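Local atomic coordinates of aminotransferase class I and II (Streptococcus suis 89/1591, PDB entry 3OP7), a protein that probably catalyses pyridoxal-phosphate-dependent transfer of amino groups between amino acids and keto acids, holding its cofactor covalently as an internal aldimine. Residues 9-12 and 13-17; 77-80 and 81-85; 268-271 and 272-276. All coordinates share one frame; numbering follows the deposited sequence. Where two conformers were deposited one is given.

The three contacts follow one another along the chain, each a local turn in a different part of the subunit. Contact 1 lies in helix 8-16, which packs on helix 319-330 and strands 332-333 and 335-336. Contact 2, about 36 Å from it between centres, leads into strand 84-87, within this chain an outermost strand of the large mixed sheet. Contact 3 opens helix 270-294, its centre about 20 Å from that of contact 2 and 31 Å from that of contact 1, beside the residues that follow the cofactor lysine. The dimer brings contact 1 of one subunit near contact 2 of the other: Asn14 bonds to Arg245 O of the second subunit, and within each chain Arg245 packs on Leu85.

Contact 1: 9-12 and 13-17; sequences VEEW and LNVHE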
loop_
_atom_site.group_PDB
_atom_site.type_symbol
_atom_site.label_atom_id
_atom_site.label_comp_id
_atom_site.label_asym_id
_atom_site.label_seq_id
_atom_site.Cartn_x
_atom_site.Cartn_y
_atom_site.Cartn_z
ATOM N N VAL A 9 -12.867 7.650 -10.570
ATOM C CA VAL A 9 -12.161 8.953 -10.525
ATOM C C VAL A 9 -10.740 8.787 -11.065
ATOM O O VAL A 9 -10.263 9.586 -11.858
ATOM C CB VAL A 9 -12.153 9.494 -9.125
ATOM C CG1 VAL A 9 -11.184 10.703 -9.025
ATOM C CG2 VAL A 9 -13.606 9.811 -8.690
ATOM N N GLU A 10 -10.085 7.697 -10.665
ATOM C CA GLU A 10 -8.720 7.392 -11.129
ATOM C C GLU A 10 -8.571 7.303 -12.663
ATOM O O GLU A 10 -7.656 7.890 -13.278
ATOM C CB GLU A 10 -8.220 6.064 -10.468
ATOM C CG GLU A 10 -6.796 5.731 -10.809
ATOM C CD GLU A 10 -6.289 4.434 -10.095
ATOM O OE1 GLU A 10 -7.091 3.775 -9.436
ATOM O OE2 GLU A 10 -5.082 4.131 -10.242
ATOM N N GLU A 11 -9.479 6.574 -13.306
ATOM C CA GLU A 11 -9.422 6.387 -14.737
ATOM C C GLU A 11 -9.575 7.772 -15.418
ATOM O O GLU A 11 -8.856 8.105 -16.360
ATOM C CB GLU A 11 -10.546 5.430 -15.174
ATOM C CG GLU A 11 -10.455 4.972 -16.657
ATOM C CD GLU A 11 -11.089 5.955 -17.658
ATOM O OE1 GLU A 11 -11.981 6.743 -17.249
ATOM O OE2 GLU A 11 -10.681 5.956 -18.860
ATOM N N TRP A 12 -10.518 8.566 -14.921
ATOM C CA TRP A 12 -10.725 9.925 -15.469
ATOM C C TRP A 12 -9.447 10.759 -15.344
ATOM O O TRP A 12 -9.002 11.322 -16.339
ATOM C CB TRP A 12 -11.859 10.618 -14.726
ATOM C CG TRP A 12 -11.996 12.062 -15.060
ATOM C CD1 TRP A 12 -11.553 13.115 -14.315
ATOM C CD2 TRP A 12 -12.676 12.609 -16.184
ATOM N NE1 TRP A 12 -11.891 14.308 -14.948
ATOM C CE2 TRP A 12 -12.573 14.015 -16.099
ATOM C CE3 TRP A 12 -13.307 12.045 -17.295
ATOM C CZ2 TRP A 12 -13.122 14.865 -17.075
ATOM C CZ3 TRP A 12 -13.868 12.878 -18.250
ATOM C CH2 TRP A 12 -13.750 14.278 -18.142
ATOM N N LEU A 13 -8.885 10.816 -14.136
ATOM C CA LEU A 13 -7.641 11.560 -13.900
ATOM C C LEU A 13 -6.466 10.997 -14.709
ATOM O O LEU A 13 -5.694 11.779 -15.300
ATOM C CB LEU A 13 -7.292 11.652 -12.423
ATOM C CG LEU A 13 -8.317 12.388 -11.560
ATOM C CD1 LEU A 13 -8.030 12.315 -10.083
ATOM C CD2 LEU A 13 -8.481 13.882 -12.044
ATOM N N ASN A 14 -6.302 9.663 -14.753
ATOM C CA ASN A 14 -5.240 9.085 -15.583
ATOM C C ASN A 14 -5.264 9.626 -17.015
ATOM O O ASN A 14 -4.220 9.980 -17.586
ATOM C CB ASN A 14 -5.352 7.554 -15.662
ATOM C CG ASN A 14 -4.905 6.853 -14.405
ATOM O OD1 ASN A 14 -4.223 7.422 -13.545
ATOM N ND2 ASN A 14 -5.302 5.596 -14.279
ATOM N N VAL A 15 -6.462 9.690 -17.608
ATOM C CA VAL A 15 -6.602 10.103 -19.001
ATOM C C VAL A 15 -6.413 11.626 -19.177
ATOM O O VAL A 15 -5.780 12.050 -20.154
ATOM C CB VAL A 15 -7.943 9.659 -19.622
ATOM C CG1 VAL A 15 -8.129 10.237 -21.052
ATOM C CG2 VAL A 15 -8.045 8.155 -19.679
ATOM N N HIS A 16 -6.883 12.426 -18.226
ATOM C CA HIS A 16 -7.052 13.878 -18.462
ATOM C C HIS A 16 -6.188 14.835 -17.650
ATOM O O HIS A 16 -6.089 16.000 -18.011
ATOM C CB HIS A 16 -8.535 14.284 -18.296
ATOM C CG HIS A 16 -9.445 13.566 -19.227
ATOM N ND1 HIS A 16 -9.379 13.709 -20.596
ATOM C CD2 HIS A 16 -10.437 12.681 -18.986
ATOM C CE1 HIS A 16 -10.290 12.931 -21.156
ATOM N NE2 HIS A 16 -10.938 12.292 -20.197
ATOM N N GLU A 17 -5.539 14.363 -16.595
ATOM C CA GLU A 17 -4.794 15.248 -15.683
ATOM C C GLU A 17 -3.673 16.045 -16.419
ATOM O O GLU A 17 -3.441 17.226 -16.108
ATOM C CB GLU A 17 -4.170 14.440 -14.544
ATOM C CG GLU A 17 -4.419 14.999 -13.167
ATOM C CD GLU A 17 -3.975 14.017 -12.027
ATOM O OE1 GLU A 17 -3.318 12.961 -12.291
ATOM O OE2 GLU A 17 -4.294 14.319 -10.849
HETATM O O HOH W 1 -3.596 5.956 -11.290
#
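Leu13 sets its CD1 beside Val9 CG1, 3.7 Å apart, the two branched chains pointing the same way along one flank of the helix; its CD2 reaches Trp12 CD1. Next in sequence, Asn14 approaches Glu10, one turn before it, obliquely, and a water lies between Asn14 OD1 (2.8 Å) and Glu10 OE2 (2.6 Å). Each has two polar atoms, so the other reaches the second subunit: Asn14 ND2 bonds to Arg245 O and Asp246 OD1 there, and Glu10 OE1 to Asp249 N. Val15 lays CG2 alongside the carboxylate of Glu11, 3.5 Å from OE2, while Glu11 OE1 forms a salt bridge with Arg339. His16 closes the series with the edge of its imidazole turned to the face of Trp12. CD2 of His16 stands 3.4 Å from Trp12 CE3, the ring planes 52° apart, in an edge-to-face pair. Trp12 CG lies anti to the backbone N (chi1 171°), which carries the indole over the next turn; NE1 bonds to Leu334 O, while the broad ring also packs on Glu320 and Leu324 of helix 319-330. Backbone bonds such as Leu13 N to Val9 O (2.9 Å) are those of an alpha-helix, whose i, i+4 side-chain pairs face its own subunit on one flank and the dimer interface on another.

Contact 2: 77-80 and 81-85; sequences TGVK and PEQIL. With EDO (1,2-ethanediol), chain K.
The flat amide of Gln83 turns one face to Val79 and Lys80. Val79 CG1 sits over that face, 4.0 Å from Gln83 CD, and the backbone N-H of Lys80 comes in from the same side. The resulting bond, Lys80 N to Gln83 OE1, is short (2.8 Å) and nearly straight at hydrogen (177°), although the donor stands 45° out of the carbonyl plane. A water donates to OE1 from the other side of the plane at 2.7 Å, so two hydrogens grip this oxygen. At the nitrogen end NE2 bonds to Ala236 O and to a second water, 3.0 Å away, which also donates to Gly78 O; with both ends held, the amide can hardly rotate. An extended chain beyond CG (chi2 176°) gives glutamine the length to reach back three residues.

The backbone answers in the reverse direction, Gln83 N donating to Lys80 O at 3.0 Å. Pro81, whose ring fixes a helical phi, starts the 3-10 turn and has no N-H to satisfy. On the inner side Val79 CG1 meets Ile84 CD1 at 3.9 Å; Ile84 continues onto Phe68 and Val72 of helix 66-73. Side-chain and backbone bonds thus pair Lys80 with Gln83 in both directions, resembling one half of a capping box around a 3-10 turn that delivers the chain to border strand 84-87 of the large mixed sheet.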
loop_
_atom_site.group_PDB
_atom_site.type_symbol
_atom_site.label_atom_id
_atom_site.label_comp_id
_atom_site.label_asym_id
_atom_site.label_seq_id
_atom_site.Cartn_x
_atom_site.Cartn_y
_atom_site.Cartn_z
ATOM N N THR A 77 -10.621 11.756 21.896
ATOM C CA THR A 77 -10.864 11.506 23.306
ATOM C C THR A 77 -11.005 10.009 23.492
ATOM O O THR A 77 -11.597 9.317 22.653
ATOM C CB THR A 77 -12.142 12.216 23.825
ATOM O OG1 THR A 77 -13.266 11.820 23.028
ATOM C CG2 THR A 77 -11.958 13.713 23.775
ATOM N N GLY A 78 -10.437 9.499 24.574
ATOM C CA GLY A 78 -10.614 8.095 24.942
ATOM C C GLY A 78 -9.967 7.062 24.030
ATOM O O GLY A 78 -10.448 5.928 23.948
ATOM N N VAL A 79 -8.873 7.430 23.358
ATOM C CA VAL A 79 -8.132 6.489 22.489
ATOM C C VAL A 79 -6.673 6.382 22.933
ATOM O O VAL A 79 -5.971 7.380 23.043
ATOM C CB VAL A 79 -8.184 6.888 20.997
ATOM C CG1 VAL A 79 -7.367 5.913 20.122
ATOM C CG2 VAL A 79 -9.665 6.998 20.512
ATOM N N LYS A 80 -6.225 5.159 23.162
ATOM C CA LYS A 80 -4.853 4.907 23.580
ATOM C C LYS A 80 -3.942 4.707 22.379
ATOM O O LYS A 80 -4.396 4.277 21.313
ATOM C CB LYS A 80 -4.779 3.679 24.477
ATOM C CG LYS A 80 -5.483 3.885 25.804
ATOM C CD LYS A 80 -5.498 2.637 26.668
ATOM C CE LYS A 80 -6.067 2.960 28.087
ATOM N NZ LYS A 80 -7.045 1.925 28.556
ATOM N N PRO A 81 -2.633 4.986 22.556
ATOM C CA PRO A 81 -1.707 4.763 21.444
ATOM C C PRO A 81 -1.731 3.357 20.860
ATOM O O PRO A 81 -1.509 3.191 19.654
ATOM C CB PRO A 81 -0.321 5.000 22.082
ATOM C CG PRO A 81 -0.570 5.806 23.293
ATOM C CD PRO A 81 -1.988 5.617 23.730
ATOM N N GLU A 82 -1.911 2.342 21.708
ATOM C CA GLU A 82 -1.968 0.951 21.250
ATOM C C GLU A 82 -3.127 0.663 20.274
ATOM O O GLU A 82 -3.140 -0.362 19.601
ATOM C CB GLU A 82 -2.046 -0.020 22.453
ATOM C CG GLU A 82 -3.409 0.114 23.227
ATOM C CD GLU A 82 -3.451 -0.537 24.632
ATOM O OE1 GLU A 82 -3.283 -1.767 24.733
ATOM O OE2 GLU A 82 -3.724 0.176 25.628
ATOM N N GLN A 83 -4.091 1.571 20.174
ATOM C CA GLN A 83 -5.214 1.429 19.264
ATOM C C GLN A 83 -4.923 2.014 17.856
ATOM O O GLN A 83 -5.820 2.030 16.994
ATOM C CB GLN A 83 -6.426 2.132 19.850
ATOM C CG GLN A 83 -6.981 1.502 21.150
ATOM C CD GLN A 83 -8.111 2.302 21.712
ATOM O OE1 GLN A 83 -7.963 2.965 22.746
ATOM N NE2 GLN A 83 -9.266 2.268 21.041
ATOM N N ILE A 84 -3.679 2.457 17.610
ATOM C CA ILE A 84 -3.321 3.155 16.351
ATOM C C ILE A 84 -2.400 2.305 15.541
ATOM O O ILE A 84 -1.368 1.850 16.076
ATOM C CB ILE A 84 -2.622 4.502 16.634
ATOM C CG1 ILE A 84 -3.477 5.389 17.564
ATOM C CG2 ILE A 84 -2.318 5.263 15.327
ATOM C CD1 ILE A 84 -4.971 5.706 17.067
ATOM N N LEU A 85 -2.742 2.092 14.272
ATOM C CA LEU A 85 -1.861 1.463 13.314
ATOM C C LEU A 85 -1.599 2.410 12.150
ATOM O O LEU A 85 -2.514 2.838 11.457
ATOM C CB LEU A 85 -2.415 0.144 12.761
ATOM C CG LEU A 85 -2.647 -0.983 13.753
ATOM C CD1 LEU A 85 -3.349 -2.135 13.034
ATOM C CD2 LEU A 85 -1.300 -1.431 14.361
HETATM C C1 EDO K . -14.912 14.054 21.755
HETATM O O1 EDO K . -15.827 13.157 22.409
HETATM C C2 EDO K . -15.576 14.679 20.529
HETATM O O2 EDO K . -14.668 14.955 19.445
HETATM O O HOH W 2 -11.435 3.892 22.291
HETATM O O HOH W 3 -9.362 2.861 25.047
#

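Contact 3: 268-271 and 272-276; sequences AHYQ and EILER. With EDO (1,2-ethanediol), chain I.
His269 occupies the N-cap position of the long helix 270-294, and its contacts with Glu272 belong to the first turn of that helix. The cap's carbonyl oxygen is held loosely: Glu272 N and Ile273 N both give it weak bonds, 3.1 and 3.3 Å from His269 O. Regular helical bonding is under way with Leu274 N, which donates to Tyr270 O at 2.9 Å. Gln271 N, too early in the helix for a carbonyl one turn back within it, donates instead to a water at 3.0 Å.

Tyr270 and Leu274 cover the neighbouring flank. CG of Tyr270 lies between the backbone N and the carbonyl carbon (chi1 81°), and the ring is placed so that Leu274 CD1 meets its edge, 3.6 Å from Tyr270 CD2. Leucine suits the spot because it also packs on Thr223 and Tyr224, which directly follow the cofactor-bearing Lys222. Ile273, buried, turns its apolar branches to Leu37 and Leu40 of helix 34-41. Farther along, Glu275 OE2 accepts a hydrogen bond from a bound ethanediol, probably picked up in crystallisation.

Glu272 bends at chi2 (102°) and folds back toward the cap, its carboxylate plane 63° from the imidazole. ND1 of that ring bonds to Leu265 O, and at the ring's edge the carbon His269 CD2 approaches Glu272 OE2 to 3.1 Å.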
loop_
_atom_site.group_PDB
_atom_site.type_symbol
_atom_site.label_atom_id
_atom_site.label_comp_id
_atom_site.label_asym_id
_atom_site.label_seq_id
_atom_site.Cartn_x
_atom_site.Cartn_y
_atom_site.Cartn_z
ATOM N N ALA A 268 3.041 16.760 15.626
ATOM C CA ALA A 268 3.523 17.557 16.757
ATOM C C ALA A 268 3.174 19.023 16.594
ATOM O O ALA A 268 3.131 19.753 17.572
ATOM C CB ALA A 268 5.060 17.356 17.002
ATOM N N HIS A 269 2.867 19.451 15.374
ATOM C CA HIS A 269 2.475 20.830 15.115
ATOM C C HIS A 269 1.180 20.879 14.323
ATOM O O HIS A 269 0.978 21.748 13.495
ATOM C CB HIS A 269 3.616 21.511 14.387
ATOM C CG HIS A 269 4.864 21.577 15.202
ATOM N ND1 HIS A 269 5.820 20.584 15.169
ATOM C CD2 HIS A 269 5.289 22.482 16.116
ATOM C CE1 HIS A 269 6.798 20.897 16.009
ATOM N NE2 HIS A 269 6.499 22.036 16.595
ATOM N N TYR A 270 0.265 19.979 14.626
ATOM C CA TYR A 270 -0.949 19.863 13.815
ATOM C C TYR A 270 -1.803 21.095 13.895
ATOM O O TYR A 270 -2.444 21.482 12.902
ATOM C CB TYR A 270 -1.753 18.604 14.145
ATOM C CG TYR A 270 -2.625 18.729 15.378
ATOM C CD1 TYR A 270 -2.105 18.472 16.640
ATOM C CD2 TYR A 270 -3.960 19.077 15.274
ATOM C CE1 TYR A 270 -2.878 18.582 17.759
ATOM C CE2 TYR A 270 -4.752 19.174 16.389
ATOM C CZ TYR A 270 -4.201 18.928 17.638
ATOM O OH TYR A 270 -4.961 19.034 18.797
ATOM N N GLN A 271 -1.819 21.760 15.051
ATOM C CA GLN A 271 -2.623 22.959 15.194
ATOM C C GLN A 271 -2.150 24.094 14.278
ATOM O O GLN A 271 -2.966 24.887 13.770
ATOM C CB GLN A 271 -2.680 23.355 16.680
ATOM C CG GLN A 271 -3.536 22.339 17.469
ATOM C CD GLN A 271 -3.308 22.329 18.976
ATOM O OE1 GLN A 271 -2.191 22.147 19.447
ATOM N NE2 GLN A 271 -4.379 22.475 19.728
ATOM N N GLU A 272 -0.842 24.179 14.059
ATOM C CA GLU A 272 -0.312 25.159 13.117
ATOM C C GLU A 272 -0.712 24.867 11.663
ATOM O O GLU A 272 -0.999 25.803 10.881
ATOM C CB GLU A 272 1.202 25.310 13.249
ATOM C CG GLU A 272 1.598 25.882 14.622
ATOM C CD GLU A 272 2.108 24.790 15.550
ATOM O OE1 GLU A 272 1.355 23.832 15.885
ATOM O OE2 GLU A 272 3.296 24.893 15.923
ATOM N N ILE A 273 -0.749 23.591 11.302
ATOM C CA ILE A 273 -1.210 23.201 9.982
ATOM C C ILE A 273 -2.704 23.524 9.844
ATOM O O ILE A 273 -3.152 24.075 8.819
ATOM C CB ILE A 273 -0.849 21.728 9.670
ATOM C CG1 ILE A 273 0.671 21.551 9.673
ATOM C CG2 ILE A 273 -1.450 21.296 8.324
ATOM C CD1 ILE A 273 1.033 20.096 9.631
ATOM N N LEU A 274 -3.488 23.231 10.877
ATOM C CA LEU A 274 -4.911 23.520 10.835
ATOM C C LEU A 274 -5.160 25.004 10.631
ATOM O O LEU A 274 -6.071 25.408 9.898
ATOM C CB LEU A 274 -5.611 23.042 12.107
ATOM C CG LEU A 274 -5.707 21.514 12.261
ATOM C CD1 LEU A 274 -6.383 21.153 13.582
ATOM C CD2 LEU A 274 -6.421 20.806 11.111
ATOM N N GLU A 275 -4.354 25.828 11.281
ATOM C CA GLU A 275 -4.543 27.274 11.186
ATOM C C GLU A 275 -4.243 27.780 9.777
ATOM O O GLU A 275 -5.008 28.582 9.232
ATOM C CB GLU A 275 -3.734 27.955 12.276
ATOM C CG GLU A 275 -4.558 28.129 13.565
ATOM C CD GLU A 275 -5.708 29.137 13.384
ATOM O OE1 GLU A 275 -5.438 30.302 13.010
ATOM O OE2 GLU A 275 -6.887 28.762 13.589
ATOM N N ARG A 276 -3.159 27.270 9.177
ATOM C CA ARG A 276 -2.822 27.534 7.780
ATOM C C ARG A 276 -3.991 27.141 6.879
ATOM O O ARG A 276 -4.401 27.913 6.030
ATOM C CB ARG A 276 -1.590 26.749 7.353
ATOM C CG ARG A 276 -1.198 26.872 5.870
ATOM C CD ARG A 276 -0.327 25.721 5.484
ATOM N NE ARG A 276 0.155 25.743 4.093
ATOM C CZ ARG A 276 -0.284 24.947 3.120
ATOM N NH1 ARG A 276 -1.269 24.085 3.331
ATOM N NH2 ARG A 276 0.283 25.014 1.920
HETATM C C1 EDO I . -9.221 24.283 13.604
HETATM O O1 EDO I . -10.063 23.728 14.610
HETATM C C2 EDO I . -8.619 25.584 14.121
HETATM O O2 EDO I . -7.884 26.239 13.080
HETATM O O HOH W 4 -0.324 21.443 17.607
#